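PDB 4YHE: GH5 from Bacteroidetes bacterium AC2a, which is a family 5 glycoside hydrolase, a cellulase thought to cleave beta-glucosidic bonds in cellulose and related glucans. Local coordinates for residues I76-G79 against W80-V84; A127-E130 against R131-L134; R176-G179 against G180-R184; T376-S379 against I380-A384. All coordinates share one frame; numbering follows the deposited sequence.

Contact 1 (I76-G79 against W80-V84); sequences IERG and WLDRV
Glu-77, at the N-cap of helix 78-93, meets Leu-81 through a nearly straight backbone bond: Leu-81 N lies 3.2 Å from Glu-77 O at an N-H...O angle of 173°. The same carbonyl takes a second, weak bond from Trp-80 N. One residue on, Asp-82 N donates to Arg-78 O at 2.8 Å, and Arg-83 N follows to Gly-79 O at 3.1 Å, so the first turn is closed.

The charged ends of Arg-78 and Asp-82 are linked through a water. They do not form a salt bridge, Arg-78 NE and Asp-82 OD2 standing 4.5 Å apart; the water donates to Asp-82 OD2 and accepts from Arg-78 NE. The aliphatic part of the arginine packs directly, its CG 3.4 Å from Asp-82 OD1, while that oxygen forms a salt bridge with Arg-149 of helix 129-149. Glu-77, with CG trans to its own N (chi1 179°), places OE2 3.5 Å from Trp-80 N, beside its CB. Its OE1 is hydrogen-bonded to His-67, on whose ring Trp-80 stacks.

Between the two segments the apolar contact is that of Ile-76 with Leu-81, whose side chains run at about a right angle, CG2 of the isoleucine 4.0 Å from CB of the leucine.

This is the N-terminal first turn of an alpha-helix, here in the beta-alpha-beta unit joining strands 57-60 and 97-101 of the TIM barrel.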
loop_
_atom_site.group_PDB
_atom_site.type_symbol
_atom_site.label_atom_id
_atom_site.label_comp_id
_atom_site.label_asym_id
_atom_site.label_seq_id
_atom_site.Cartn_x
_atom_site.Cartn_y
_atom_site.Cartn_z
ATOM N N ILE A 76 -13.051 -3.567 -19.850
ATOM C CA ILE A 76 -12.342 -2.383 -19.410
ATOM C C ILE A 76 -12.081 -1.475 -20.599
ATOM O O ILE A 76 -11.525 -1.901 -21.599
ATOM C CB ILE A 76 -10.971 -2.727 -18.786
ATOM C CG1 ILE A 76 -11.160 -3.592 -17.524
ATOM C CG2 ILE A 76 -10.186 -1.447 -18.486
ATOM C CD1 ILE A 76 -9.847 -4.086 -16.957
ATOM N N GLU A 77 -12.435 -0.212 -20.451
ATOM C CA GLU A 77 -12.235 0.804 -21.472
ATOM C C GLU A 77 -10.768 0.834 -21.894
ATOM O O GLU A 77 -9.874 0.951 -21.053
ATOM C CB GLU A 77 -12.700 2.118 -20.868
ATOM C CG GLU A 77 -12.590 3.355 -21.708
ATOM C CD GLU A 77 -12.449 4.557 -20.796
ATOM O OE1 GLU A 77 -13.346 4.750 -19.935
ATOM O OE2 GLU A 77 -11.411 5.256 -20.897
ATOM N N ARG A 78 -10.495 0.691 -23.190
ATOM C CA ARG A 78 -9.096 0.545 -23.624
ATOM C C ARG A 78 -8.218 1.721 -23.300
ATOM O O ARG A 78 -7.048 1.545 -22.975
ATOM C CB ARG A 78 -8.977 0.299 -25.132
ATOM C CG ARG A 78 -7.517 0.102 -25.545
ATOM C CD ARG A 78 -7.365 -0.946 -26.612
ATOM N NE ARG A 78 -7.249 -0.355 -27.933
ATOM C CZ ARG A 78 -7.481 -1.013 -29.067
ATOM N NH1 ARG A 78 -7.862 -2.287 -29.050
ATOM N NH2 ARG A 78 -7.341 -0.387 -30.229
ATOM N N GLY A 79 -8.739 2.936 -23.421
ATOM C CA GLY A 79 -7.931 4.116 -23.124
ATOM C C GLY A 79 -7.426 4.122 -21.687
ATOM O O GLY A 79 -6.279 4.513 -21.405
ATOM N N TRP A 80 -8.271 3.665 -20.769
ATOM C CA TRP A 80 -7.894 3.630 -19.339
ATOM C C TRP A 80 -6.790 2.613 -19.116
ATOM O O TRP A 80 -5.753 2.929 -18.520
ATOM C CB TRP A 80 -9.100 3.306 -18.474
ATOM C CG TRP A 80 -8.838 3.420 -17.022
ATOM C CD1 TRP A 80 -8.814 2.401 -16.110
ATOM C CD2 TRP A 80 -8.606 4.617 -16.293
ATOM N NE1 TRP A 80 -8.542 2.899 -14.861
ATOM C CE2 TRP A 80 -8.420 4.257 -14.942
ATOM C CE3 TRP A 80 -8.497 5.963 -16.649
ATOM C CZ2 TRP A 80 -8.151 5.191 -13.957
ATOM C CZ3 TRP A 80 -8.239 6.889 -15.658
ATOM C CH2 TRP A 80 -8.082 6.504 -14.333
ATOM N N LEU A 81 -6.995 1.402 -19.646
ATOM C CA LEU A 81 -6.011 0.336 -19.526
ATOM C C LEU A 81 -4.684 0.736 -20.209
ATOM O O LEU A 81 -3.612 0.432 -19.710
ATOM C CB LEU A 81 -6.571 -0.969 -20.099
ATOM C CG LEU A 81 -5.733 -2.230 -19.935
ATOM C CD1 LEU A 81 -5.364 -2.444 -18.480
ATOM C CD2 LEU A 81 -6.505 -3.435 -20.441
ATOM N N ASP A 82 -4.770 1.465 -21.319
ATOM C CA ASP A 82 -3.594 2.024 -22.016
ATOM C C ASP A 82 -2.745 2.922 -21.127
ATOM O O ASP A 82 -1.514 2.868 -21.157
ATOM C CB ASP A 82 -4.018 2.870 -23.251
ATOM C CG ASP A 82 -4.472 2.046 -24.476
ATOM O OD1 ASP A 82 -4.320 0.824 -24.529
ATOM O OD2 ASP A 82 -5.015 2.661 -25.411
ATOM N N ARG A 83 -3.407 3.784 -20.355
ATOM C CA ARG A 83 -2.698 4.706 -19.481
ATOM C C ARG A 83 -2.012 3.960 -18.341
ATOM O O ARG A 83 -0.852 4.237 -18.031
ATOM C CB ARG A 83 -3.654 5.766 -18.947
ATOM C CG ARG A 83 -3.049 6.764 -17.993
ATOM C CD ARG A 83 -1.875 7.516 -18.596
ATOM N NE ARG A 83 -1.404 8.559 -17.683
ATOM C CZ ARG A 83 -0.244 9.196 -17.813
ATOM N NH1 ARG A 83 0.555 8.909 -18.825
ATOM N NH2 ARG A 83 0.104 10.136 -16.959
ATOM N N VAL A 84 -2.716 2.996 -17.749
ATOM C CA VAL A 84 -2.110 2.120 -16.742
ATOM C C VAL A 84 -0.878 1.437 -17.348
ATOM O O VAL A 84 0.211 1.474 -16.745
ATOM C CB VAL A 84 -3.074 1.055 -16.188
ATOM C CG1 VAL A 84 -2.336 0.163 -15.183
ATOM C CG2 VAL A 84 -4.268 1.702 -15.531
HETATM O O HOH W 1 -5.453 2.295 -28.055
#

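Contact 2 (A127-E130 against R131-L134); sequences ASEE and RNQL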
loop_
_atom_site.group_PDB
_atom_site.type_symbol
_atom_site.label_atom_id
_atom_site.label_comp_id
_atom_site.label_asym_id
_atom_site.label_seq_id
_atom_site.Cartn_x
_atom_site.Cartn_y
_atom_site.Cartn_z
ATOM N N ALA A 127 -24.126 -10.228 3.208
ATOM C CA ALA A 127 -25.597 -10.332 3.310
ATOM C C ALA A 127 -26.234 -11.228 2.240
ATOM O O ALA A 127 -27.322 -11.752 2.449
ATOM C CB ALA A 127 -26.212 -8.952 3.242
ATOM N N SER A 128 -25.576 -11.384 1.089
ATOM C CA SER A 128 -26.129 -12.158 -0.017
ATOM C C SER A 128 -25.080 -12.942 -0.791
ATOM O O SER A 128 -24.209 -12.354 -1.436
ATOM C CB SER A 128 -26.851 -11.222 -0.992
ATOM O OG SER A 128 -27.221 -11.928 -2.167
ATOM N N GLU A 129 -25.211 -14.265 -0.812
ATOM C CA GLU A 129 -24.279 -15.087 -1.563
ATOM C C GLU A 129 -24.425 -14.871 -3.071
ATOM O O GLU A 129 -23.449 -15.012 -3.822
ATOM C CB GLU A 129 -24.431 -16.565 -1.195
ATOM C CG GLU A 129 -23.550 -17.527 -1.986
ATOM C CD GLU A 129 -22.055 -17.340 -1.750
ATOM O OE1 GLU A 129 -21.648 -16.629 -0.794
ATOM O OE2 GLU A 129 -21.278 -17.924 -2.532
ATOM N N GLU A 130 -25.633 -14.533 -3.528
ATOM C CA GLU A 130 -25.792 -14.197 -4.934
ATOM C C GLU A 130 -25.090 -12.870 -5.264
ATOM O O GLU A 130 -24.543 -12.716 -6.332
ATOM C CB GLU A 130 -27.265 -14.177 -5.330
ATOM C CG GLU A 130 -27.927 -15.537 -5.092
ATOM C CD GLU A 130 -29.284 -15.682 -5.760
ATOM O OE1 GLU A 130 -29.600 -16.811 -6.202
ATOM O OE2 GLU A 130 -30.035 -14.681 -5.831
ATOM N N ARG A 131 -25.065 -11.919 -4.342
ATOM C CA ARG A 131 -24.270 -10.701 -4.583
ATOM C C ARG A 131 -22.753 -11.014 -4.582
ATOM O O ARG A 131 -21.986 -10.514 -5.413
ATOM C CB ARG A 131 -24.623 -9.613 -3.568
ATOM C CG ARG A 131 -23.931 -8.272 -3.793
ATOM C CD ARG A 131 -24.352 -7.572 -5.101
ATOM N NE ARG A 131 -23.391 -6.527 -5.451
ATOM C CZ ARG A 131 -23.394 -5.271 -5.008
ATOM N NH1 ARG A 131 -24.340 -4.819 -4.190
ATOM N NH2 ARG A 131 -22.413 -4.449 -5.401
ATOM N N ASN A 132 -22.342 -11.870 -3.665
ATOM C CA ASN A 132 -20.942 -12.283 -3.566
ATOM C C ASN A 132 -20.464 -12.956 -4.860
ATOM O O ASN A 132 -19.367 -12.667 -5.368
ATOM C CB ASN A 132 -20.770 -13.216 -2.350
ATOM C CG ASN A 132 -19.313 -13.461 -1.993
ATOM O OD1 ASN A 132 -18.438 -12.673 -2.330
ATOM N ND2 ASN A 132 -19.054 -14.561 -1.301
ATOM N N GLN A 133 -21.293 -13.845 -5.393
ATOM C CA GLN A 133 -21.049 -14.473 -6.693
ATOM C C GLN A 133 -20.856 -13.456 -7.826
ATOM O O GLN A 133 -19.980 -13.642 -8.662
ATOM C CB GLN A 133 -22.203 -15.438 -7.066
ATOM C CG GLN A 133 -22.044 -16.855 -6.507
ATOM C CD GLN A 133 -23.356 -17.653 -6.382
ATOM O OE1 GLN A 133 -24.410 -17.286 -6.931
ATOM N NE2 GLN A 133 -23.288 -18.759 -5.645
ATOM N N LEU A 134 -21.691 -12.422 -7.872
ATOM C CA LEU A 134 -21.582 -11.371 -8.900
ATOM C C LEU A 134 -20.280 -10.586 -8.782
ATOM O O LEU A 134 -19.634 -10.275 -9.789
ATOM C CB LEU A 134 -22.728 -10.359 -8.777
ATOM C CG LEU A 134 -24.140 -10.718 -9.246
ATOM C CD1 LEU A 134 -25.061 -9.528 -8.991
ATOM C CD2 LEU A 134 -24.146 -11.090 -10.717
#
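Ser-128 and Asn-132 are joined by the first i to i+4 backbone bond of helix 129-149, with Asn-132 N 2.9 Å from Ser-128 O. Gln-133 N repeats the step to Glu-129 O at 2.9 Å, and Leu-134 N to Glu-130 O at 3.3 Å. Ser-128 itself has left helical angles (phi -144°, psi 119°), interrupting the helical path between helix 122-127 and helix 129-149.

Its side chain supplies the N-cap: OG accepts from Arg-131 N at 3.1 Å, a capping bond to an N-H of the first turn. An alanine here would remove that oxygen and is likely to leave the amide of Arg-131 without its capping acceptor, weakening the start of the helix.

Glu-129 folds back over the same turn through a bend at chi2 (65°), which carries its carboxylate to Asn-132. The bond from Asn-132 ND2 to Glu-129 OE1 is weak at 3.4 Å, and the amide plane stands almost perpendicular to the carboxylate. The other oxygen, OE2, lies 3.8 Å from Gln-133 NE2, a looser approach with the two flat groups again nearly at right angles.

Asn-132 is the buried member of the turn, and its amide is fixed mainly from helix 181-199: OD1 accepts from Trp-189 NE1 and ND2 donates to Glu-188. Arg-131 leans on Ala-124 and Asn-132 on Ala-125, so the new helix rests against helix 122-127 just before it.

Contact 3 (R176-G179 against G180-R184); sequences RRDG and GAQYR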
loop_
_atom_site.group_PDB
_atom_site.type_symbol
_atom_site.label_atom_id
_atom_site.label_comp_id
_atom_site.label_asym_id
_atom_site.label_seq_id
_atom_site.Cartn_x
_atom_site.Cartn_y
_atom_site.Cartn_z
ATOM N N ARG A 176 -15.562 -7.892 14.064
ATOM C CA ARG A 176 -15.145 -8.536 15.315
ATOM C C ARG A 176 -16.236 -9.390 15.986
ATOM O O ARG A 176 -15.963 -10.064 16.971
ATOM C CB ARG A 176 -14.604 -7.476 16.281
ATOM C CG ARG A 176 -13.261 -6.904 15.837
ATOM C CD ARG A 176 -12.678 -5.907 16.821
ATOM N NE ARG A 176 -11.538 -5.214 16.224
ATOM C CZ ARG A 176 -10.279 -5.655 16.240
ATOM N NH1 ARG A 176 -9.955 -6.802 16.850
ATOM N NH2 ARG A 176 -9.332 -4.942 15.632
ATOM N N ARG A 177 -17.458 -9.377 15.454
ATOM C CA ARG A 177 -18.551 -10.092 16.108
ATOM C C ARG A 177 -19.506 -10.841 15.193
ATOM O O ARG A 177 -20.529 -11.343 15.659
ATOM C CB ARG A 177 -19.324 -9.162 17.042
ATOM C CG ARG A 177 -19.561 -7.765 16.520
ATOM C CD ARG A 177 -20.099 -6.863 17.623
ATOM N NE ARG A 177 -20.187 -5.471 17.183
ATOM C CZ ARG A 177 -19.214 -4.559 17.286
ATOM N NH1 ARG A 177 -18.029 -4.861 17.813
ATOM N NH2 ARG A 177 -19.425 -3.319 16.850
ATOM N N ASP A 178 -19.160 -10.974 13.916
ATOM C CA ASP A 178 -20.021 -11.660 12.950
ATOM C C ASP A 178 -19.589 -13.103 12.698
ATOM O O ASP A 178 -19.837 -13.668 11.627
ATOM C CB ASP A 178 -20.057 -10.885 11.625
ATOM C CG ASP A 178 -18.676 -10.878 10.889
ATOM O OD1 ASP A 178 -17.671 -11.326 11.502
ATOM O OD2 ASP A 178 -18.620 -10.442 9.701
ATOM N N GLY A 179 -18.896 -13.703 13.656
ATOM C CA GLY A 179 -18.408 -15.060 13.474
ATOM C C GLY A 179 -17.443 -15.235 12.309
ATOM O O GLY A 179 -17.402 -16.301 11.676
ATOM N N GLY A 180 -16.669 -14.188 12.012
ATOM C CA GLY A 180 -15.681 -14.232 10.933
ATOM C C GLY A 180 -16.258 -14.245 9.530
ATOM O O GLY A 180 -15.570 -14.597 8.594
ATOM N N ALA A 181 -17.517 -13.832 9.351
ATOM C CA ALA A 181 -18.109 -13.847 8.042
ATOM C C ALA A 181 -17.407 -12.877 7.076
ATOM O O ALA A 181 -17.096 -13.252 5.941
ATOM C CB ALA A 181 -19.616 -13.536 8.142
ATOM N N GLN A 182 -17.134 -11.650 7.521
ATOM C CA GLN A 182 -16.428 -10.684 6.662
ATOM C C GLN A 182 -15.021 -11.172 6.313
ATOM O O GLN A 182 -14.593 -11.086 5.137
ATOM C CB GLN A 182 -16.374 -9.297 7.287
ATOM C CG GLN A 182 -17.678 -8.516 7.174
ATOM C CD GLN A 182 -17.557 -7.157 7.794
ATOM O OE1 GLN A 182 -16.678 -6.359 7.426
ATOM N NE2 GLN A 182 -18.374 -6.894 8.796
ATOM N N TYR A 183 -14.318 -11.737 7.289
ATOM C CA TYR A 183 -12.967 -12.239 6.999
ATOM C C TYR A 183 -13.015 -13.381 5.997
ATOM O O TYR A 183 -12.157 -13.496 5.133
ATOM C CB TYR A 183 -12.262 -12.730 8.249
ATOM C CG TYR A 183 -12.151 -11.727 9.342
ATOM C CD1 TYR A 183 -11.845 -10.409 9.079
ATOM C CD2 TYR A 183 -12.382 -12.094 10.658
ATOM C CE1 TYR A 183 -11.725 -9.497 10.113
ATOM C CE2 TYR A 183 -12.299 -11.196 11.677
ATOM C CZ TYR A 183 -11.979 -9.903 11.409
ATOM O OH TYR A 183 -11.917 -9.006 12.427
ATOM N N ARG A 184 -14.023 -14.230 6.099
ATOM C CA ARG A 184 -14.172 -15.324 5.168
ATOM C C ARG A 184 -14.386 -14.842 3.719
ATOM O O ARG A 184 -13.764 -15.340 2.801
ATOM C CB ARG A 184 -15.348 -16.230 5.585
ATOM C CG ARG A 184 -15.575 -17.401 4.631
ATOM C CD ARG A 184 -16.471 -18.490 5.230
ATOM N NE ARG A 184 -15.834 -19.235 6.341
ATOM C CZ ARG A 184 -14.917 -20.197 6.199
ATOM N NH1 ARG A 184 -14.479 -20.548 4.990
ATOM N NH2 ARG A 184 -14.418 -20.821 7.269
HETATM O O HOH W 2 -15.290 -11.086 10.136
HETATM O O HOH W 3 -20.690 -9.117 8.979
#
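Asp-178 points its carboxylate into the start of helix 181-199, where OD2 accepts from Gln-182 N at 2.9 Å. The amide arrives on the syn side of that oxygen, 33° out of the carboxylate plane. CG sits between the backbone N and the carbonyl carbon (chi1 67°), and this turns both oxygens toward the following residues. OD1 takes a weak bond from Gly-180 N at 3.1 Å.

The side chain of Gln-182 crosses that of Asp-178 at about a right angle, its amide plane perpendicular to the carboxylate, with CG 3.3 Å from OD2. A water bridges the two groups, donating to OD2 and accepting from Gln-182 NE2; the glutamine amide is further held by Tyr-214 and Asp-167.

The backbone forms a type I' beta turn from Asp-178 to Ala-181, closed by Ala-181 N on Asp-178 O at 3.3 Å, the donor lying well above the carbonyl plane. Gly-179 and Gly-180 both have positive phi, as such a turn needs at its two central positions, and Gly-180 is also the N-cap of the helix.

A second water donates to Asp-178 OD1 and accepts from Tyr-183 N at 3.1 Å, lying over one face of the Tyr-183 ring toward its rim. The hydroxyl of Tyr-183 approaches Arg-176 only loosely, OH lying 4.2 Å from Arg-176 CG, and is hydrogen-bonded to Asn-175; the ring meets that of Tyr-214 at about 90°.

Contact 4 (T376-S379 against I380-A384); sequences TLQS and IYDSA
Gln-378 reaches Asp-382 because its CG is trans to its own N (chi1 -168°) and the chain then bends at chi2 (71°), while Asp-382 places CG trans to its carbonyl carbon. This is an i to i+4 side-chain pair on the short helix 377-382, which packs by Leu-377 and Ile-380 against helix 304-323. The bond from Gln-378 NE2 to Asp-382 OD1 is 2.9 Å long; the carboxylate is met on the syn side, and the two planes stand 46° apart.

Inside the helix Ile-380 N donates to Thr-376 O, Tyr-381 N to Leu-377 O and Asp-382 N to Gln-378 O at 2.9 Å. Thr-376 is the N-cap, its OG1 accepting from Ser-379 N at 3.0 Å. Ser-379 answers with OG on Thr-376 O at 2.8 Å, so that carbonyl serves two donors. Replacing Ser-379 by alanine would take away this hydroxyl and would probably leave Thr-376 O with the amide of Ile-380 alone among these partners, making the helix start less firmly tied.

Apolar contact is slight: Leu-377 CD1 lies 4.3 Å from Ile-380 CD1. The Tyr-381 ring leads away from residues 376-379 and stacks on His-259. Farther along, a weak bond runs from Ser-383 N to Ser-379 O, and Ile-380 O receives both Ser-383 OG, at 2.8 Å, and Ser-383 N from the same face of its plane.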
loop_
_atom_site.group_PDB
_atom_site.type_symbol
_atom_site.label_atom_id
_atom_site.label_comp_id
_atom_site.label_asym_id
_atom_site.label_seq_id
_atom_site.Cartn_x
_atom_site.Cartn_y
_atom_site.Cartn_z
ATOM N N THR A 376 21.864 0.918 14.308
ATOM C CA THR A 376 20.925 0.024 14.917
ATOM C C THR A 376 19.693 0.803 15.371
ATOM O O THR A 376 19.687 2.026 15.456
ATOM C CB THR A 376 21.532 -0.630 16.188
ATOM O OG1 THR A 376 21.747 0.376 17.162
ATOM C CG2 THR A 376 22.877 -1.307 15.891
ATOM N N LEU A 377 18.683 0.052 15.765
ATOM C CA LEU A 377 17.495 0.657 16.297
ATOM C C LEU A 377 17.857 1.480 17.549
ATOM O O LEU A 377 17.401 2.608 17.721
ATOM C CB LEU A 377 16.497 -0.440 16.618
ATOM C CG LEU A 377 15.069 -0.054 16.331
ATOM C CD1 LEU A 377 14.895 0.653 14.978
ATOM C CD2 LEU A 377 14.167 -1.277 16.458
ATOM N N GLN A 378 18.737 0.928 18.382
ATOM C CA GLN A 378 19.215 1.638 19.566
ATOM C C GLN A 378 19.896 2.968 19.241
ATOM O O GLN A 378 19.642 3.953 19.916
ATOM C CB GLN A 378 20.143 0.748 20.440
ATOM C CG GLN A 378 20.408 1.381 21.809
ATOM C CD GLN A 378 19.192 1.368 22.724
ATOM O OE1 GLN A 378 18.500 0.337 22.854
ATOM N NE2 GLN A 378 18.934 2.500 23.397
ATOM N N SER A 379 20.749 3.005 18.219
ATOM C CA SER A 379 21.436 4.248 17.847
ATOM C C SER A 379 20.474 5.317 17.357
ATOM O O SER A 379 20.631 6.473 17.691
ATOM C CB SER A 379 22.551 4.029 16.830
ATOM O OG SER A 379 22.105 3.528 15.593
ATOM N N ILE A 380 19.442 4.916 16.620
ATOM C CA ILE A 380 18.388 5.868 16.227
ATOM C C ILE A 380 17.631 6.361 17.466
ATOM O O ILE A 380 17.487 7.567 17.693
ATOM C CB ILE A 380 17.410 5.205 15.245
ATOM C CG1 ILE A 380 18.121 4.735 13.982
ATOM C CG2 ILE A 380 16.355 6.218 14.827
ATOM C CD1 ILE A 380 17.367 3.657 13.216
ATOM N N TYR A 381 17.148 5.415 18.280
ATOM C CA TYR A 381 16.510 5.708 19.558
ATOM C C TYR A 381 17.274 6.756 20.381
ATOM O O TYR A 381 16.723 7.789 20.798
ATOM C CB TYR A 381 16.394 4.413 20.366
ATOM C CG TYR A 381 15.512 4.472 21.577
ATOM C CD1 TYR A 381 16.025 4.820 22.837
ATOM C CD2 TYR A 381 14.152 4.136 21.487
ATOM C CE1 TYR A 381 15.206 4.841 23.955
ATOM C CE2 TYR A 381 13.333 4.168 22.600
ATOM C CZ TYR A 381 13.865 4.517 23.827
ATOM O OH TYR A 381 13.055 4.550 24.919
ATOM N N ASP A 382 18.563 6.515 20.573
ATOM C CA ASP A 382 19.384 7.413 21.406
ATOM C C ASP A 382 19.600 8.785 20.782
ATOM O O ASP A 382 20.009 9.723 21.469
ATOM C CB ASP A 382 20.763 6.788 21.675
ATOM C CG ASP A 382 20.684 5.499 22.466
ATOM O OD1 ASP A 382 19.655 5.248 23.136
ATOM O OD2 ASP A 382 21.669 4.720 22.398
ATOM N N SER A 383 19.362 8.908 19.484
ATOM C CA SER A 383 19.514 10.182 18.795
ATOM C C SER A 383 18.183 10.922 18.582
ATOM O O SER A 383 18.142 11.915 17.836
ATOM C CB SER A 383 20.208 9.958 17.445
ATOM O OG SER A 383 19.370 9.232 16.546
ATOM N N ALA A 384 17.110 10.469 19.244
ATOM C CA ALA A 384 15.783 11.073 19.046
ATOM C C ALA A 384 15.778 12.563 19.412
ATOM O O ALA A 384 16.426 12.981 20.372
ATOM C CB ALA A 384 14.735 10.347 19.871
#

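All four contacts include a helix start, and contact 4 spans its whole short helix; all but contact 1, which is partly buried, lie at the surface. Contacts 1 and 2 begin helices 78-93 and 129-149, which meet where Asp-82 pairs with Arg-149. Contacts 2 and 3 are neighbours, nearest atoms about 7 Å apart: Asn-132 bonds to helix 181-199, which contact 3 begins, and both touch helix 122-127. Contact 4 lies on the far side of the chain's centre from contacts 1 and 2, on the last helix. Hydroxyl caps serve contacts 2 and 4; an aspartate with waters and two glycines serves contact 3; contact 1 combines a water-linked charged pair with apolar packing.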